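Local coordinates for spike protein P1 (Pseudoalteromonas phage pm2, PDB 2VVE) that serves as the receptor-binding spike at the fivefold vertices of the phage, its C-terminal part attaching to the host receptor, at residues T7-D21 against T242-T254. Residues are numbered along the deposited sequence; the frame is centred on the assembly and turned at random. Where two conformers were deposited one is given.
Sequences TKSRDVNSFQIPLRD and TVKGYAQILMERT
With CG placed between its backbone N and carbonyl carbon (chi1 61°), F15 swings its ring across to I249, whose CB sits over one face, 4.0 Å from the ring centroid, in a CH-pi contact; the M251 methyl CE meets the ring edge, 3.7 Å from F15 CZ. Both strands belong to the four-stranded antiparallel sheet of a jelly-roll domain, where 245-253, the C-terminal strand of the chain, runs between 11-19 and 33-39. Paired ladder bonds tie F15 to I249, N13 to M251 and I17 to A247. I17 CD1 extends the apolar row, 3.6 Å from I249 CG1. On the other sheet face Q16 and Q248, both bent at chi2, cross with amide planes 36° apart, and Q16 NE2 donates to Q248 OE1 at 2.8 Å; Q16 NE2 also reaches G61 O of a second subunit, and Q248 NE2 E123. A classic beta bulge opens the pairing, R10 and D11 both facing R253. At the far end the R20 guanidinium lays a face over V243 CB and bonds to P239 O. A water in the guanidinium plane accepts from R20 NH1 at 2.6 Å and hydrogen-bonds T242 OG1 at 2.7 Å.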
loop_
_atom_site.group_PDB
_atom_site.type_symbol
_atom_site.label_atom_id
_atom_site.label_comp_id
_atom_site.label_asym_id
_atom_site.label_seq_id
_atom_site.Cartn_x
_atom_site.Cartn_y
_atom_site.Cartn_z
ATOM N N THR A 7 11.143 23.406 -25.893
ATOM C CA THR A 7 12.103 24.285 -25.212
ATOM C C THR A 7 12.277 23.879 -23.743
ATOM O O THR A 7 11.423 23.195 -23.163
ATOM C CB THR A 7 11.654 25.765 -25.263
ATOM O OG1 THR A 7 10.286 25.853 -24.858
ATOM C CG2 THR A 7 11.822 26.350 -26.675
ATOM N N LYS A 8 13.398 24.284 -23.152
ATOM C CA LYS A 8 13.684 23.994 -21.749
ATOM C C LYS A 8 12.812 24.863 -20.841
ATOM O O LYS A 8 12.447 25.989 -21.208
ATOM C CB LYS A 8 15.170 24.217 -21.444
ATOM C CG LYS A 8 16.104 23.328 -22.273
ATOM C CD LYS A 8 17.580 23.655 -22.032
ATOM C CE LYS A 8 18.469 22.480 -22.434
ATOM N NZ LYS A 8 19.887 22.887 -22.656
ATOM N N SER A 9 12.476 24.335 -19.665
ATOM C CA SER A 9 11.724 25.079 -18.662
ATOM C C SER A 9 12.705 25.695 -17.670
ATOM O O SER A 9 13.536 24.997 -17.097
ATOM C CB SER A 9 10.769 24.161 -17.899
ATOM O OG SER A 9 9.651 23.770 -18.685
ATOM N N ARG A 10 12.589 26.997 -17.451
ATOM C CA ARG A 10 13.409 27.674 -16.453
ATOM C C ARG A 10 12.700 27.732 -15.095
ATOM O O ARG A 10 13.314 27.475 -14.054
ATOM C CB ARG A 10 13.741 29.102 -16.909
ATOM C CG ARG A 10 14.739 29.811 -16.004
ATOM C CD ARG A 10 14.673 31.327 -16.131
ATOM N NE ARG A 10 15.605 31.952 -15.189
ATOM C CZ ARG A 10 15.676 33.255 -14.930
ATOM N NH1 ARG A 10 14.866 34.115 -15.539
ATOM N NH2 ARG A 10 16.565 33.701 -14.053
ATOM N N ASP A 11 11.401 28.026 -15.140
ATOM C CA ASP A 11 10.630 28.375 -13.946
ATOM C C ASP A 11 9.757 27.245 -13.435
ATOM O O ASP A 11 9.149 26.519 -14.220
ATOM C CB ASP A 11 9.737 29.590 -14.237
ATOM C CG ASP A 11 10.446 30.915 -14.001
ATOM O OD1 ASP A 11 11.684 30.984 -14.166
ATOM O OD2 ASP A 11 9.752 31.896 -13.652
ATOM N N VAL A 12 9.719 27.098 -12.104
ATOM C CA VAL A 12 8.738 26.241 -11.440
ATOM C C VAL A 12 7.759 27.122 -10.681
ATOM O O VAL A 12 8.142 28.149 -10.102
ATOM C CB VAL A 12 9.357 25.204 -10.456
ATOM C CG1 VAL A 12 9.838 23.978 -11.199
ATOM C CG2 VAL A 12 10.482 25.811 -9.622
ATOM N N ASN A 13 6.494 26.743 -10.703
ATOM C CA ASN A 13 5.472 27.455 -9.947
ATOM C C ASN A 13 4.554 26.404 -9.344
ATOM O O ASN A 13 4.041 25.552 -10.074
ATOM C CB ASN A 13 4.691 28.414 -10.858
ATOM C CG ASN A 13 3.821 29.406 -10.073
ATOM O OD1 ASN A 13 4.230 29.935 -9.033
ATOM N ND2 ASN A 13 2.617 29.666 -10.582
ATOM N N SER A 14 4.354 26.470 -8.024
ATOM C CA SER A 14 3.539 25.491 -7.293
ATOM C C SER A 14 2.322 26.180 -6.689
ATOM O O SER A 14 2.428 27.258 -6.087
ATOM C CB SER A 14 4.356 24.808 -6.175
ATOM O OG SER A 14 5.411 24.021 -6.710
ATOM N N PHE A 15 1.161 25.559 -6.845
ATOM C CA PHE A 15 -0.072 26.184 -6.376
ATOM C C PHE A 15 -1.187 25.159 -6.273
ATOM O O PHE A 15 -1.001 23.996 -6.615
ATOM C CB PHE A 15 -0.470 27.346 -7.302
ATOM C CG PHE A 15 -0.735 26.928 -8.726
ATOM C CD1 PHE A 15 -2.028 26.633 -9.155
ATOM C CD2 PHE A 15 0.316 26.826 -9.648
ATOM C CE1 PHE A 15 -2.272 26.236 -10.486
ATOM C CE2 PHE A 15 0.077 26.418 -10.969
ATOM C CZ PHE A 15 -1.212 26.136 -11.386
ATOM N N GLN A 16 -2.337 25.602 -5.790
ATOM C CA GLN A 16 -3.487 24.721 -5.592
ATOM C C GLN A 16 -4.635 25.187 -6.467
ATOM O O GLN A 16 -4.879 26.396 -6.585
ATOM C CB GLN A 16 -3.920 24.700 -4.117
ATOM C CG GLN A 16 -2.945 23.967 -3.149
ATOM C CD GLN A 16 -1.611 24.692 -2.961
ATOM O OE1 GLN A 16 -1.579 25.896 -2.712
ATOM N NE2 GLN A 16 -0.505 23.957 -3.094
ATOM N N ILE A 17 -5.336 24.235 -7.077
ATOM C CA ILE A 17 -6.552 24.565 -7.839
ATOM C C ILE A 17 -7.805 24.081 -7.102
ATOM O O ILE A 17 -7.886 22.905 -6.711
ATOM C CB ILE A 17 -6.532 23.975 -9.263
ATOM C CG1 ILE A 17 -5.503 24.701 -10.142
ATOM C CG2 ILE A 17 -7.937 24.052 -9.914
ATOM C CD1 ILE A 17 -5.130 23.927 -11.415
ATOM N N PRO A 18 -8.789 24.982 -6.918
ATOM C CA PRO A 18 -10.036 24.557 -6.296
ATOM C C PRO A 18 -10.839 23.721 -7.279
ATOM O O PRO A 18 -11.161 24.183 -8.376
ATOM C CB PRO A 18 -10.751 25.876 -5.984
ATOM C CG PRO A 18 -10.251 26.819 -7.042
ATOM C CD PRO A 18 -8.818 26.412 -7.299
ATOM N N LEU A 19 -11.124 22.480 -6.899
ATOM C CA LEU A 19 -11.902 21.591 -7.761
ATOM C C LEU A 19 -13.404 21.773 -7.515
ATOM O O LEU A 19 -13.887 21.536 -6.411
ATOM C CB LEU A 19 -11.502 20.139 -7.517
ATOM C CG LEU A 19 -10.047 19.748 -7.818
ATOM C CD1 LEU A 19 -9.757 18.367 -7.249
ATOM C CD2 LEU A 19 -9.783 19.775 -9.328
ATOM N N ARG A 20 -14.134 22.205 -8.544
ATOM C CA ARG A 20 -15.552 22.493 -8.370
ATOM C C ARG A 20 -16.381 21.550 -9.252
ATOM O O ARG A 20 -15.854 20.557 -9.737
ATOM C CB ARG A 20 -15.822 23.986 -8.595
ATOM C CG ARG A 20 -14.969 24.862 -7.668
ATOM C CD ARG A 20 -15.444 26.306 -7.614
ATOM N NE ARG A 20 -14.640 27.085 -6.669
ATOM C CZ ARG A 20 -14.824 27.112 -5.347
ATOM N NH1 ARG A 20 -15.799 26.405 -4.776
ATOM N NH2 ARG A 20 -14.023 27.849 -4.583
ATOM N N ASP A 21 -17.666 21.838 -9.428
ATOM C CA ASP A 21 -18.592 20.879 -10.026
ATOM C C ASP A 21 -18.740 20.988 -11.539
ATOM O O ASP A 21 -18.567 22.061 -12.129
ATOM C CB ASP A 21 -19.982 21.018 -9.388
ATOM C CG ASP A 21 -20.559 22.422 -9.557
ATOM O OD1 ASP A 21 -19.871 23.408 -9.198
ATOM O OD2 ASP A 21 -21.685 22.545 -10.057
ATOM N N THR A 242 -17.777 24.174 -0.649
ATOM C CA THR A 242 -18.400 23.576 -1.822
ATOM C C THR A 242 -17.338 23.004 -2.763
ATOM O O THR A 242 -17.643 22.138 -3.565
ATOM C CB THR A 242 -19.320 24.548 -2.575
ATOM O OG1 THR A 242 -18.562 25.655 -3.088
ATOM C CG2 THR A 242 -20.405 25.075 -1.640
ATOM N N VAL A 243 -16.112 23.516 -2.658
ATOM C CA VAL A 243 -14.945 22.963 -3.353
ATOM C C VAL A 243 -14.796 21.490 -2.931
ATOM O O VAL A 243 -14.957 21.155 -1.756
ATOM C CB VAL A 243 -13.666 23.813 -3.042
ATOM C CG1 VAL A 243 -13.291 23.760 -1.558
ATOM C CG2 VAL A 243 -12.481 23.398 -3.895
ATOM N N LYS A 244 -14.542 20.618 -3.898
ATOM C CA LYS A 244 -14.471 19.170 -3.653
ATOM C C LYS A 244 -13.091 18.762 -3.124
ATOM O O LYS A 244 -12.886 17.653 -2.624
ATOM C CB LYS A 244 -14.824 18.396 -4.926
ATOM C CG LYS A 244 -16.088 18.880 -5.665
ATOM C CD LYS A 244 -17.332 18.873 -4.780
ATOM C CE LYS A 244 -18.423 19.758 -5.367
ATOM N NZ LYS A 244 -19.467 20.057 -4.343
ATOM N N GLY A 245 -12.150 19.685 -3.245
ATOM C CA GLY A 245 -10.800 19.468 -2.787
ATOM C C GLY A 245 -9.909 20.388 -3.569
ATOM O O GLY A 245 -10.360 21.062 -4.511
ATOM N N TYR A 246 -8.645 20.427 -3.179
ATOM C CA TYR A 246 -7.673 21.239 -3.881
ATOM C C TYR A 246 -6.653 20.327 -4.539
ATOM O O TYR A 246 -6.006 19.524 -3.862
ATOM C CB TYR A 246 -7.014 22.239 -2.925
ATOM C CG TYR A 246 -8.007 23.229 -2.355
ATOM C CD1 TYR A 246 -8.782 22.905 -1.242
ATOM C CD2 TYR A 246 -8.201 24.467 -2.954
ATOM C CE1 TYR A 246 -9.724 23.803 -0.726
ATOM C CE2 TYR A 246 -9.134 25.380 -2.436
ATOM C CZ TYR A 246 -9.882 25.042 -1.331
ATOM O OH TYR A 246 -10.800 25.942 -0.838
ATOM N N ALA A 247 -6.542 20.445 -5.860
ATOM C CA ALA A 247 -5.527 19.724 -6.629
ATOM C C ALA A 247 -4.189 20.421 -6.463
ATOM O O ALA A 247 -4.112 21.645 -6.517
ATOM C CB ALA A 247 -5.915 19.664 -8.103
ATOM N N GLN A 248 -3.148 19.636 -6.220
ATOM C CA GLN A 248 -1.795 20.162 -6.025
ATOM C C GLN A 248 -1.130 20.223 -7.386
ATOM O O GLN A 248 -1.149 19.226 -8.113
ATOM C CB GLN A 248 -1.002 19.222 -5.096
ATOM C CG GLN A 248 -1.609 19.022 -3.698
ATOM C CD GLN A 248 -1.657 20.317 -2.906
ATOM O OE1 GLN A 248 -0.757 21.158 -3.012
ATOM N NE2 GLN A 248 -2.715 20.488 -2.105
ATOM N N ILE A 249 -0.544 21.371 -7.737
ATOM C CA ILE A 249 0.068 21.557 -9.048
ATOM C C ILE A 249 1.474 22.095 -8.932
ATOM O O ILE A 249 1.711 23.089 -8.269
ATOM C CB ILE A 249 -0.722 22.568 -9.964
ATOM C CG1 ILE A 249 -2.242 22.383 -9.868
ATOM C CG2 ILE A 249 -0.182 22.535 -11.427
ATOM C CD1 ILE A 249 -2.777 21.064 -10.425
ATOM N N LEU A 250 2.402 21.399 -9.568
ATOM C CA LEU A 250 3.726 21.934 -9.846
ATOM C C LEU A 250 3.798 22.103 -11.357
ATOM O O LEU A 250 3.674 21.124 -12.106
ATOM C CB LEU A 250 4.810 20.978 -9.327
ATOM C CG LEU A 250 6.231 21.470 -9.631
ATOM C CD1 LEU A 250 7.119 21.269 -8.429
ATOM C CD2 LEU A 250 6.807 20.799 -10.873
ATOM N N MET A 251 3.971 23.349 -11.796
ATOM C CA MET A 251 4.021 23.679 -13.208
ATOM C C MET A 251 5.420 24.147 -13.600
ATOM O O MET A 251 6.043 24.933 -12.878
ATOM C CB MET A 251 3.028 24.811 -13.489
ATOM C CG MET A 251 2.948 25.152 -14.948
ATOM S SD MET A 251 1.688 26.397 -15.244
ATOM C CE MET A 251 0.204 25.518 -14.788
ATOM N N GLU A 252 5.879 23.695 -14.763
ATOM C CA GLU A 252 7.147 24.142 -15.346
ATOM C C GLU A 252 6.907 24.842 -16.683
ATOM O O GLU A 252 6.142 24.368 -17.522
ATOM C CB GLU A 252 8.106 22.970 -15.531
ATOM C CG GLU A 252 8.180 22.072 -14.277
ATOM C CD GLU A 252 9.065 20.853 -14.465
ATOM O OE1 GLU A 252 9.473 20.574 -15.605
ATOM O OE2 GLU A 252 9.361 20.193 -13.458
ATOM N N ARG A 253 7.560 25.984 -16.851
ATOM C CA ARG A 253 7.375 26.844 -18.024
ATOM C C ARG A 253 8.705 27.382 -18.542
ATOM O O ARG A 253 9.673 27.507 -17.780
ATOM C CB ARG A 253 6.459 28.025 -17.682
ATOM C CG ARG A 253 4.999 27.650 -17.401
ATOM C CD ARG A 253 4.181 28.870 -17.021
ATOM N NE ARG A 253 4.637 29.434 -15.757
ATOM C CZ ARG A 253 4.222 30.589 -15.250
ATOM N NH1 ARG A 253 3.333 31.330 -15.903
ATOM N NH2 ARG A 253 4.710 31.002 -14.089
ATOM N N THR A 254 8.737 27.720 -19.833
ATOM C CA THR A 254 9.916 28.304 -20.473
ATOM C C THR A 254 10.138 29.732 -19.962
ATOM O O THR A 254 9.193 30.417 -19.560
ATOM C CB THR A 254 9.771 28.301 -22.017
ATOM O OG1 THR A 254 9.629 26.953 -22.478
ATOM C CG2 THR A 254 10.994 28.938 -22.711
HETATM O O HOH W 1 9.650 21.102 -18.141
HETATM O O HOH W 2 -17.847 25.054 -5.603
#